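PDB 3FOT: trichothecene 15-O-acetyltransferase TRI3 from Fusarium sporotrichioides, which acetylates the 15-hydroxyl of trichothecene intermediates, a step in the biosynthesis of mycotoxins such as T-2 toxin. Local coordinates for residues 10-15 and 406-411; 30-35 and 97-102; 37-42 and 412-417; 258-263 and 418-423. All coordinates share one frame; numbering follows the deposited sequence.

Three of the four contacts read off one helix, 406-423: contact 1 uses its first turns, contact 3 its middle and contact 4 its last turns. H414, which binds 15-deacetylcalonectrin, belongs to contact 3; side chain to side chain, L411 in contact 1 is about 6 Å from H414 and L421 in contact 4 about 8 Å. Contact 2 lies beside the helix, about 10 Å from contact 3, centre to centre, and is tied to 37-42 by a salt bridge from R31 NH1 to E37 OE2 (2.8 Å) and by W98 NE1 bonding to G41 O (2.7 Å). Contacts 1 and 4 do not touch; their nearest atoms are about 7 Å apart.

Contact 1: residues 10-15 and 406-411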
# COMPACT_ATOMS: atom_id res chain seq x y z
N PRO A 10 -9.09 -0.50 -25.46
CA PRO A 10 -9.73 0.83 -25.42
C PRO A 10 -8.75 1.93 -24.99
O PRO A 10 -7.89 1.68 -24.15
CB PRO A 10 -10.84 0.67 -24.38
CG PRO A 10 -11.06 -0.80 -24.25
CD PRO A 10 -9.74 -1.46 -24.55
N PRO A 11 -8.86 3.13 -25.59
CA PRO A 11 -7.99 4.26 -25.20
C PRO A 11 -8.45 5.04 -23.96
O PRO A 11 -9.57 4.83 -23.49
CB PRO A 11 -8.05 5.18 -26.43
CG PRO A 11 -9.43 4.94 -27.00
CD PRO A 11 -9.78 3.50 -26.68
N LEU A 12 -7.59 5.91 -23.44
CA LEU A 12 -8.01 7.02 -22.57
C LEU A 12 -8.20 8.22 -23.48
O LEU A 12 -7.33 8.45 -24.32
CB LEU A 12 -6.91 7.40 -21.57
CG LEU A 12 -6.05 6.40 -20.81
CD1 LEU A 12 -4.76 7.07 -20.39
CD2 LEU A 12 -6.81 5.85 -19.62
N VAL A 13 -9.27 9.03 -23.36
CA VAL A 13 -10.37 8.97 -22.38
C VAL A 13 -10.38 10.06 -21.27
O VAL A 13 -11.26 10.03 -20.42
CB VAL A 13 -10.52 7.59 -21.78
N PRO A 14 -9.46 11.04 -21.31
CA PRO A 14 -9.27 11.89 -20.12
C PRO A 14 -10.55 12.52 -19.56
O PRO A 14 -10.75 12.54 -18.35
CB PRO A 14 -8.34 13.00 -20.62
CG PRO A 14 -7.63 12.41 -21.75
CD PRO A 14 -8.59 11.47 -22.41
N ALA A 15 -11.40 13.04 -20.45
CA ALA A 15 -12.64 13.71 -20.06
C ALA A 15 -13.47 12.85 -19.14
O ALA A 15 -14.02 13.34 -18.14
CB ALA A 15 -13.45 14.10 -21.31
N LEU A 406 4.72 6.17 -19.54
CA LEU A 406 4.44 5.03 -18.64
C LEU A 406 3.20 5.20 -17.76
O LEU A 406 2.41 4.25 -17.62
CB LEU A 406 5.67 4.62 -17.81
CG LEU A 406 5.49 3.20 -17.22
CD1 LEU A 406 5.50 2.10 -18.30
CD2 LEU A 406 6.53 2.92 -16.12
N GLN A 407 2.99 6.39 -17.20
CA GLN A 407 1.79 6.57 -16.35
C GLN A 407 0.52 6.44 -17.18
O GLN A 407 -0.43 5.78 -16.74
CB GLN A 407 1.81 7.87 -15.53
CG GLN A 407 0.59 8.02 -14.59
CD GLN A 407 0.43 6.86 -13.58
OE1 GLN A 407 1.41 6.30 -13.10
NE2 GLN A 407 -0.82 6.52 -13.26
N ALA A 408 0.51 7.02 -18.38
CA ALA A 408 -0.64 6.85 -19.27
C ALA A 408 -0.90 5.37 -19.59
O ALA A 408 -2.05 4.93 -19.68
CB ALA A 408 -0.45 7.65 -20.59
N LEU A 409 0.18 4.61 -19.76
CA LEU A 409 0.09 3.18 -20.08
C LEU A 409 -0.53 2.43 -18.90
O LEU A 409 -1.35 1.55 -19.10
CB LEU A 409 1.46 2.60 -20.43
CG LEU A 409 1.61 1.09 -20.68
CD1 LEU A 409 2.71 0.76 -21.72
CD2 LEU A 409 1.96 0.38 -19.35
N GLY A 410 -0.09 2.76 -17.69
CA GLY A 410 -0.64 2.15 -16.46
C GLY A 410 -2.14 2.30 -16.40
O GLY A 410 -2.86 1.34 -16.16
N LEU A 411 -2.62 3.52 -16.62
CA LEU A 411 -4.05 3.80 -16.53
C LEU A 411 -4.81 2.94 -17.53
O LEU A 411 -5.82 2.33 -17.22
CB LEU A 411 -4.32 5.29 -16.76
CG LEU A 411 -3.68 6.25 -15.75
CD1 LEU A 411 -3.97 7.69 -16.17
CD2 LEU A 411 -4.14 5.98 -14.31
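A small apolar contact lays L12, in the N-terminal loop ahead of strand 20-21, against the first turns of helix 406-423. L12 alone makes the touch from the loop side. Its CD2 packs on CB of L411 at 3.8 Å. CD1 turns mainly to A408, coming within 3.5 Å of the backbone oxygen A408 O and 4.4 Å of A408 CB, while still 4.1 Å from L411 CB. With chi1 at -42°, CG stands beside the backbone N and both methyls are directed at the helix. The side chains of L12 and L411 cross at about a right angle, and the methyls of L12 meet the CB of L411. A hydrogen bond from R412 NE, on the next helix residue, to P10 O also ties the loop to the helix. A408 packs on F248 as well, so the same alanine meets both the loop leucine and helix 246-264. The motif is a leucine of an N-terminal loop lying across positions i and i+3 of a helix; it is close to the substrate site, the L411 side chain being about 6 Å from that of H414.

Contact 2: residues 30-35 and 97-102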
# COMPACT_ATOMS: atom_id res chain seq x y z
N GLN A 30 -18.12 14.29 -8.24
CA GLN A 30 -17.89 12.89 -8.45
C GLN A 30 -16.97 12.67 -9.65
O GLN A 30 -16.86 13.54 -10.54
CB GLN A 30 -19.19 12.10 -8.61
CG GLN A 30 -19.94 12.34 -9.92
CD GLN A 30 -21.26 11.57 -9.98
OE1 GLN A 30 -21.78 11.08 -8.98
NE2 GLN A 30 -21.82 11.50 -11.18
N ARG A 31 -16.31 11.52 -9.67
CA ARG A 31 -15.55 11.12 -10.87
C ARG A 31 -15.57 9.62 -11.08
O ARG A 31 -15.62 8.84 -10.10
CB ARG A 31 -14.12 11.66 -10.85
CG ARG A 31 -13.23 10.99 -9.81
CD ARG A 31 -11.83 11.63 -9.79
NE ARG A 31 -11.03 11.07 -8.70
CZ ARG A 31 -10.35 9.92 -8.77
NH1 ARG A 31 -9.65 9.50 -7.72
NH2 ARG A 31 -10.39 9.18 -9.89
N ARG A 32 -15.54 9.22 -12.35
CA ARG A 32 -15.35 7.82 -12.70
C ARG A 32 -13.89 7.45 -12.40
O ARG A 32 -12.97 8.14 -12.83
CB ARG A 32 -15.70 7.55 -14.16
CG ARG A 32 -15.59 6.09 -14.57
CD ARG A 32 -16.71 5.22 -14.01
NE ARG A 32 -18.04 5.75 -14.35
CZ ARG A 32 -19.18 5.10 -14.17
NH1 ARG A 32 -19.20 3.88 -13.63
NH2 ARG A 32 -20.31 5.68 -14.53
N CYS A 33 -13.69 6.36 -11.66
CA CYS A 33 -12.33 5.99 -11.29
C CYS A 33 -11.58 5.44 -12.51
O CYS A 33 -12.21 5.13 -13.55
CB CYS A 33 -12.35 5.00 -10.10
SG CYS A 33 -12.55 3.28 -10.55
N VAL A 34 -10.25 5.36 -12.40
CA VAL A 34 -9.39 5.09 -13.57
C VAL A 34 -8.19 4.25 -13.18
O VAL A 34 -7.69 4.35 -12.06
CB VAL A 34 -8.94 6.42 -14.28
CG1 VAL A 34 -8.08 7.31 -13.36
CG2 VAL A 34 -8.18 6.12 -15.60
N GLY A 35 -7.75 3.38 -14.10
CA GLY A 35 -6.51 2.65 -13.90
C GLY A 35 -6.62 1.71 -12.72
O GLY A 35 -7.60 0.98 -12.59
N SER A 97 -19.58 4.42 -5.10
CA SER A 97 -20.83 3.85 -5.62
C SER A 97 -20.56 3.19 -6.96
O SER A 97 -19.48 3.35 -7.55
CB SER A 97 -21.91 4.93 -5.81
OG SER A 97 -21.53 5.93 -6.73
N TRP A 98 -21.56 2.45 -7.44
CA TRP A 98 -21.40 1.80 -8.71
C TRP A 98 -22.67 1.95 -9.52
O TRP A 98 -23.78 2.04 -8.97
CB TRP A 98 -21.15 0.31 -8.54
CG TRP A 98 -19.86 -0.03 -7.89
CD1 TRP A 98 -18.66 -0.24 -8.51
CD2 TRP A 98 -19.61 -0.16 -6.48
NE1 TRP A 98 -17.68 -0.53 -7.57
CE2 TRP A 98 -18.24 -0.48 -6.32
CE3 TRP A 98 -20.43 -0.07 -5.34
CZ2 TRP A 98 -17.66 -0.70 -5.07
CZ3 TRP A 98 -19.84 -0.28 -4.08
CH2 TRP A 98 -18.46 -0.58 -3.96
N ASP A 99 -22.49 1.95 -10.83
CA ASP A 99 -23.60 1.57 -11.72
C ASP A 99 -23.30 0.23 -12.35
O ASP A 99 -22.69 -0.65 -11.72
CB ASP A 99 -23.91 2.67 -12.74
CG ASP A 99 -22.71 3.10 -13.54
OD1 ASP A 99 -21.74 2.31 -13.72
OD2 ASP A 99 -22.74 4.23 -14.02
N ASP A 100 -23.70 0.03 -13.61
CA ASP A 100 -23.51 -1.28 -14.21
C ASP A 100 -22.13 -1.46 -14.84
O ASP A 100 -21.75 -2.59 -15.20
CB ASP A 100 -24.65 -1.57 -15.18
CG ASP A 100 -26.00 -1.63 -14.47
OD1 ASP A 100 -26.12 -2.30 -13.42
OD2 ASP A 100 -26.95 -0.99 -14.95
N GLU A 101 -21.37 -0.38 -14.94
CA GLU A 101 -20.02 -0.43 -15.50
C GLU A 101 -19.05 -1.03 -14.49
O GLU A 101 -19.33 -1.10 -13.30
CB GLU A 101 -19.55 0.95 -15.92
CG GLU A 101 -20.49 1.68 -16.89
CD GLU A 101 -19.87 2.94 -17.47
OE1 GLU A 101 -18.62 3.09 -17.39
OE2 GLU A 101 -20.63 3.77 -18.03
N VAL A 102 -17.92 -1.50 -15.01
CA VAL A 102 -16.85 -2.02 -14.16
C VAL A 102 -16.22 -0.96 -13.22
O VAL A 102 -16.08 -1.22 -12.01
CB VAL A 102 -15.77 -2.72 -15.03
CG1 VAL A 102 -14.46 -2.87 -14.28
CG2 VAL A 102 -16.29 -4.09 -15.52
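R32, at the end of strand 28-32, reaches D99 and E101 in a surface salt-bridge network that joins the strand to the loop between strands 95-97 and 105-109 of the same antiparallel sheet. From CB the chain leaves with CG anti to the backbone N (chi1 -177°), then bends at chi2 and chi3, which carries the guanidinium across to the loop. NE has E101 OE1 as its nearest atom of the loop, at 4.1 Å. CZ lies under that same oxygen, which sits 3.8 Å above the middle of the guanidinium. The carboxylate of E101 is stacked there, its plane 5° from that of the guanidinium. OE1 is out of the guanidinium plane, where no N-H points at it, so this long salt bridge (NH1 to OE1 3.9 Å) rests on charge. NH1 also lies 3.7 Å from E101 CB. The two terminal nitrogens grip D99 end-on, one to each oxygen. NH2 gives a nearly straight bond to OD2 (2.9 Å, 175°) on the syn side, tilted somewhat out of the carboxylate plane; NH1 gives one to OD1 (3.0 Å) from above that plane. NH1 also bonds to P103 O. D99 is itself fixed by an Asx turn, in which E101 N donates to OD1 at 3.0 Å. R32 NH1 and E101 N thus approach D99 OD1 from opposite faces of its carboxylate.

Contact 3: residues 37-42 and 412-417; sequences EAIVGL and RVHNFE
Apolar contact dominates where the short helix 36-41 lies beside helix 406-423, and I39 is its centre. The axes of 37-41 and 412-417 run within 21° of parallel, 8.2 Å apart at closest approach. I39 CG1 stands beside the backbone N (chi1 -63°) and CD1 continues outward (chi2 169°), which brings this methyl over the groove where H414 and E417 adjoin. It rests 3.9 Å from H414 CD2, approaching the imidazole obliquely, and 3.7 Å from E417 CD. Along E417 it also touches the aliphatic CB and CG, so the methyl lies against the length of an extended side chain. Further back, I39 CG1 is 3.7 Å from the backbone oxygen H414 O. A38 makes a lighter contact, its CB lying 4.2 Å from N415 OD1.

The polar groups find their partners outside this pair of segments. N415 OD1 accepts a hydrogen bond from the backbone N of G35, which ties helix 406-423 to the residue just ahead of helix 36-41, next to the A38 contact. E417 OE1 bonds to Y255 OH of helix 246-264 and also lies at the edge of the H414 ring, in its plane. E37 turns to R31 through a salt bridge.

H414, which binds 15-deacetylcalonectrin, therefore has a mixed setting: its imidazole adjoins both the apolar I39 methyl and the E417 carboxylate, the latter positioned by its hydrogen bond with Y255 OH.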
# COMPACT_ATOMS: atom_id res chain seq x y z
N GLU A 37 -7.33 2.14 -9.78
CA GLU A 37 -8.58 2.32 -9.01
C GLU A 37 -9.66 1.34 -9.41
O GLU A 37 -10.36 0.81 -8.57
CB GLU A 37 -9.10 3.76 -9.16
CG GLU A 37 -8.21 4.81 -8.51
CD GLU A 37 -8.64 6.24 -8.84
OE1 GLU A 37 -9.41 6.42 -9.82
OE2 GLU A 37 -8.18 7.17 -8.15
N ALA A 38 -9.80 1.11 -10.72
CA ALA A 38 -10.85 0.25 -11.26
C ALA A 38 -10.66 -1.20 -10.81
O ALA A 38 -11.63 -1.93 -10.66
CB ALA A 38 -10.89 0.37 -12.78
N ILE A 39 -9.40 -1.61 -10.63
CA ILE A 39 -9.11 -2.95 -10.13
C ILE A 39 -9.62 -3.10 -8.69
O ILE A 39 -10.44 -3.98 -8.40
CB ILE A 39 -7.58 -3.30 -10.20
CG1 ILE A 39 -7.08 -3.31 -11.64
CG2 ILE A 39 -7.35 -4.70 -9.62
CD1 ILE A 39 -5.55 -3.36 -11.78
N VAL A 40 -9.14 -2.23 -7.80
CA VAL A 40 -9.50 -2.35 -6.39
C VAL A 40 -10.96 -1.97 -6.12
O VAL A 40 -11.52 -2.39 -5.10
CB VAL A 40 -8.53 -1.57 -5.45
CG1 VAL A 40 -7.07 -2.06 -5.69
CG2 VAL A 40 -8.60 -0.06 -5.70
N GLY A 41 -11.52 -1.15 -7.01
CA GLY A 41 -12.92 -0.73 -6.95
C GLY A 41 -13.96 -1.71 -7.50
O GLY A 41 -15.15 -1.47 -7.29
N LEU A 42 -13.56 -2.78 -8.18
CA LEU A 42 -14.55 -3.77 -8.69
C LEU A 42 -15.58 -4.09 -7.62
O LEU A 42 -15.24 -4.50 -6.51
CB LEU A 42 -13.90 -5.07 -9.14
CG LEU A 42 -13.00 -5.02 -10.37
CD1 LEU A 42 -12.28 -6.37 -10.55
CD2 LEU A 42 -13.85 -4.70 -11.58
N ARG A 412 -4.29 2.87 -18.75
CA ARG A 412 -4.95 2.14 -19.82
C ARG A 412 -4.94 0.63 -19.60
O ARG A 412 -5.97 -0.05 -19.76
CB ARG A 412 -4.28 2.51 -21.17
CG ARG A 412 -5.05 2.03 -22.35
CD ARG A 412 -4.39 2.54 -23.61
NE ARG A 412 -5.09 2.07 -24.80
CZ ARG A 412 -4.50 1.92 -26.00
NH1 ARG A 412 -3.22 2.21 -26.16
NH2 ARG A 412 -5.20 1.48 -27.03
N VAL A 413 -3.78 0.09 -19.24
CA VAL A 413 -3.68 -1.35 -19.04
C VAL A 413 -4.36 -1.81 -17.77
O VAL A 413 -4.88 -2.93 -17.72
CB VAL A 413 -2.23 -1.90 -19.11
CG1 VAL A 413 -1.58 -1.53 -20.47
CG2 VAL A 413 -1.37 -1.44 -17.94
N HIS A 414 -4.36 -0.96 -16.74
CA HIS A 414 -5.09 -1.34 -15.52
C HIS A 414 -6.61 -1.26 -15.72
O HIS A 414 -7.36 -2.04 -15.12
CB HIS A 414 -4.64 -0.51 -14.31
CG HIS A 414 -3.27 -0.85 -13.79
ND1 HIS A 414 -2.48 0.06 -13.14
CD2 HIS A 414 -2.57 -2.01 -13.83
CE1 HIS A 414 -1.34 -0.51 -12.78
NE2 HIS A 414 -1.37 -1.77 -13.18
N ASN A 415 -7.08 -0.34 -16.56
CA ASN A 415 -8.49 -0.41 -16.97
C ASN A 415 -8.81 -1.79 -17.57
O ASN A 415 -9.82 -2.44 -17.25
CB ASN A 415 -8.82 0.67 -17.99
CG ASN A 415 -9.02 2.04 -17.37
OD1 ASN A 415 -9.20 2.20 -16.17
ND2 ASN A 415 -9.01 3.06 -18.23
N PHE A 416 -7.92 -2.25 -18.44
CA PHE A 416 -8.08 -3.57 -19.05
C PHE A 416 -8.06 -4.69 -17.99
O PHE A 416 -8.88 -5.60 -18.00
CB PHE A 416 -7.03 -3.81 -20.13
CG PHE A 416 -7.00 -5.22 -20.62
CD1 PHE A 416 -7.89 -5.64 -21.61
CD2 PHE A 416 -6.12 -6.16 -20.05
CE1 PHE A 416 -7.89 -6.99 -22.05
CE2 PHE A 416 -6.12 -7.49 -20.48
CZ PHE A 416 -7.00 -7.90 -21.49
N GLU A 417 -7.11 -4.58 -17.07
CA GLU A 417 -6.95 -5.59 -16.03
C GLU A 417 -8.21 -5.72 -15.14
O GLU A 417 -8.65 -6.84 -14.80
CB GLU A 417 -5.73 -5.22 -15.20
CG GLU A 417 -5.32 -6.27 -14.21
CD GLU A 417 -3.90 -6.05 -13.72
OE1 GLU A 417 -3.14 -5.24 -14.32
OE2 GLU A 417 -3.54 -6.71 -12.73

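Contact 4: residues 258-263 and 418-423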
# COMPACT_ATOMS: atom_id res chain seq x y z
N ALA A 258 1.67 -9.93 -21.53
CA ALA A 258 2.40 -10.44 -20.36
C ALA A 258 1.47 -10.73 -19.17
O ALA A 258 1.64 -11.74 -18.46
CB ALA A 258 3.48 -9.49 -19.93
N LEU A 259 0.50 -9.84 -18.96
CA LEU A 259 -0.48 -10.01 -17.90
C LEU A 259 -1.26 -11.30 -18.06
O LEU A 259 -1.35 -12.11 -17.13
CB LEU A 259 -1.43 -8.81 -17.91
CG LEU A 259 -2.56 -8.81 -16.90
CD1 LEU A 259 -1.95 -8.71 -15.49
CD2 LEU A 259 -3.47 -7.64 -17.19
N VAL A 260 -1.82 -11.49 -19.24
CA VAL A 260 -2.66 -12.64 -19.49
C VAL A 260 -1.85 -13.92 -19.40
O VAL A 260 -2.32 -14.90 -18.83
CB VAL A 260 -3.39 -12.53 -20.84
CG1 VAL A 260 -4.34 -13.73 -21.06
CG2 VAL A 260 -4.21 -11.23 -20.85
N ALA A 261 -0.63 -13.90 -19.95
CA ALA A 261 0.27 -15.05 -19.87
C ALA A 261 0.71 -15.37 -18.45
O ALA A 261 0.87 -16.54 -18.11
CB ALA A 261 1.49 -14.88 -20.78
N ASN A 262 0.92 -14.33 -17.64
CA ASN A 262 1.26 -14.54 -16.23
C ASN A 262 0.13 -15.27 -15.50
O ASN A 262 0.40 -16.09 -14.62
CB ASN A 262 1.62 -13.24 -15.51
CG ASN A 262 2.01 -13.46 -14.04
OD1 ASN A 262 2.92 -14.22 -13.75
ND2 ASN A 262 1.30 -12.81 -13.12
N TYR A 263 -1.13 -14.99 -15.84
CA TYR A 263 -2.25 -15.71 -15.23
C TYR A 263 -2.18 -17.22 -15.52
O TYR A 263 -2.58 -18.04 -14.69
CB TYR A 263 -3.61 -15.15 -15.69
CG TYR A 263 -3.98 -13.79 -15.12
CD1 TYR A 263 -4.01 -13.56 -13.75
CD2 TYR A 263 -4.33 -12.73 -15.98
CE1 TYR A 263 -4.35 -12.31 -13.24
CE2 TYR A 263 -4.68 -11.48 -15.47
CZ TYR A 263 -4.68 -11.27 -14.10
OH TYR A 263 -5.02 -10.05 -13.57
N ALA A 418 -8.81 -4.59 -14.80
CA ALA A 418 -10.05 -4.57 -14.02
C ALA A 418 -11.18 -5.30 -14.74
O ALA A 418 -11.90 -6.14 -14.15
CB ALA A 418 -10.45 -3.12 -13.72
N SER A 419 -11.30 -5.03 -16.03
CA SER A 419 -12.29 -5.70 -16.87
C SER A 419 -12.03 -7.20 -16.98
O SER A 419 -12.98 -8.02 -16.90
CB SER A 419 -12.28 -5.07 -18.25
OG SER A 419 -13.07 -3.90 -18.23
N TYR A 420 -10.75 -7.56 -17.13
CA TYR A 420 -10.34 -8.99 -17.16
C TYR A 420 -10.72 -9.69 -15.85
O TYR A 420 -11.28 -10.80 -15.85
CB TYR A 420 -8.83 -9.12 -17.41
CG TYR A 420 -8.37 -10.54 -17.65
CD1 TYR A 420 -8.26 -11.05 -18.95
CD2 TYR A 420 -8.07 -11.39 -16.59
CE1 TYR A 420 -7.85 -12.36 -19.17
CE2 TYR A 420 -7.67 -12.70 -16.79
CZ TYR A 420 -7.55 -13.18 -18.10
OH TYR A 420 -7.16 -14.48 -18.29
N LEU A 421 -10.43 -9.04 -14.73
CA LEU A 421 -10.71 -9.65 -13.43
C LEU A 421 -12.19 -9.75 -13.11
O LEU A 421 -12.61 -10.65 -12.37
CB LEU A 421 -9.99 -8.90 -12.31
CG LEU A 421 -8.47 -9.08 -12.37
CD1 LEU A 421 -7.84 -8.00 -11.48
CD2 LEU A 421 -8.05 -10.49 -11.95
N HIS A 422 -12.98 -8.83 -13.65
CA HIS A 422 -14.42 -8.91 -13.52
C HIS A 422 -14.92 -10.12 -14.31
O HIS A 422 -15.77 -10.88 -13.83
CB HIS A 422 -15.10 -7.63 -14.03
CG HIS A 422 -16.60 -7.70 -13.98
ND1 HIS A 422 -17.29 -7.94 -12.81
CD2 HIS A 422 -17.53 -7.61 -14.96
CE1 HIS A 422 -18.59 -7.99 -13.07
NE2 HIS A 422 -18.76 -7.79 -14.36
N ALA A 423 -14.37 -10.30 -15.51
CA ALA A 423 -14.81 -11.40 -16.38
C ALA A 423 -14.30 -12.75 -15.90
O ALA A 423 -14.93 -13.79 -16.15
CB ALA A 423 -14.40 -11.14 -17.81
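Y263 and Y420 meet ring to ring, joining helix 246-264 to the last turns of helix 406-423. Their planes are parallel to within 1°, but the rings are slid apart, centroids 4.9 Å from each other, so they barely overlap. The closest carbons are Y263 CD2 and Y420 CE2, 3.4 Å apart, with Y263 CE2 3.6 Å from Y420 CD2. The two side chains pass each other in opposite directions, each starting from its own helix. Y420 reaches over because its CG is anti to the backbone N (chi1 -172°), and its far end then arrives at V260, whose CG1 lies 4.0 Å from Y420 OH. On its side Y263 extends to L421, where its OH is 3.5 Å from L421 CD2; these two side chains cross at about a right angle.

Around this pair, F428 meets Y263 edge-to-face and P427 packs on both Y263 and L421, while L421 also touches I39 of helix 36-41. E417, at the edge of the H414 ring, touches Y263 and L259. The segment axes stay 12.1 Å apart and cross at -31°, a separation bridged by the long tyrosine side chains rather than by close backbone approach. The motif is a slid, near-parallel aromatic pair between two helices, joining the C-terminal end of the helix that carries the substrate-binding H414 to its neighbour.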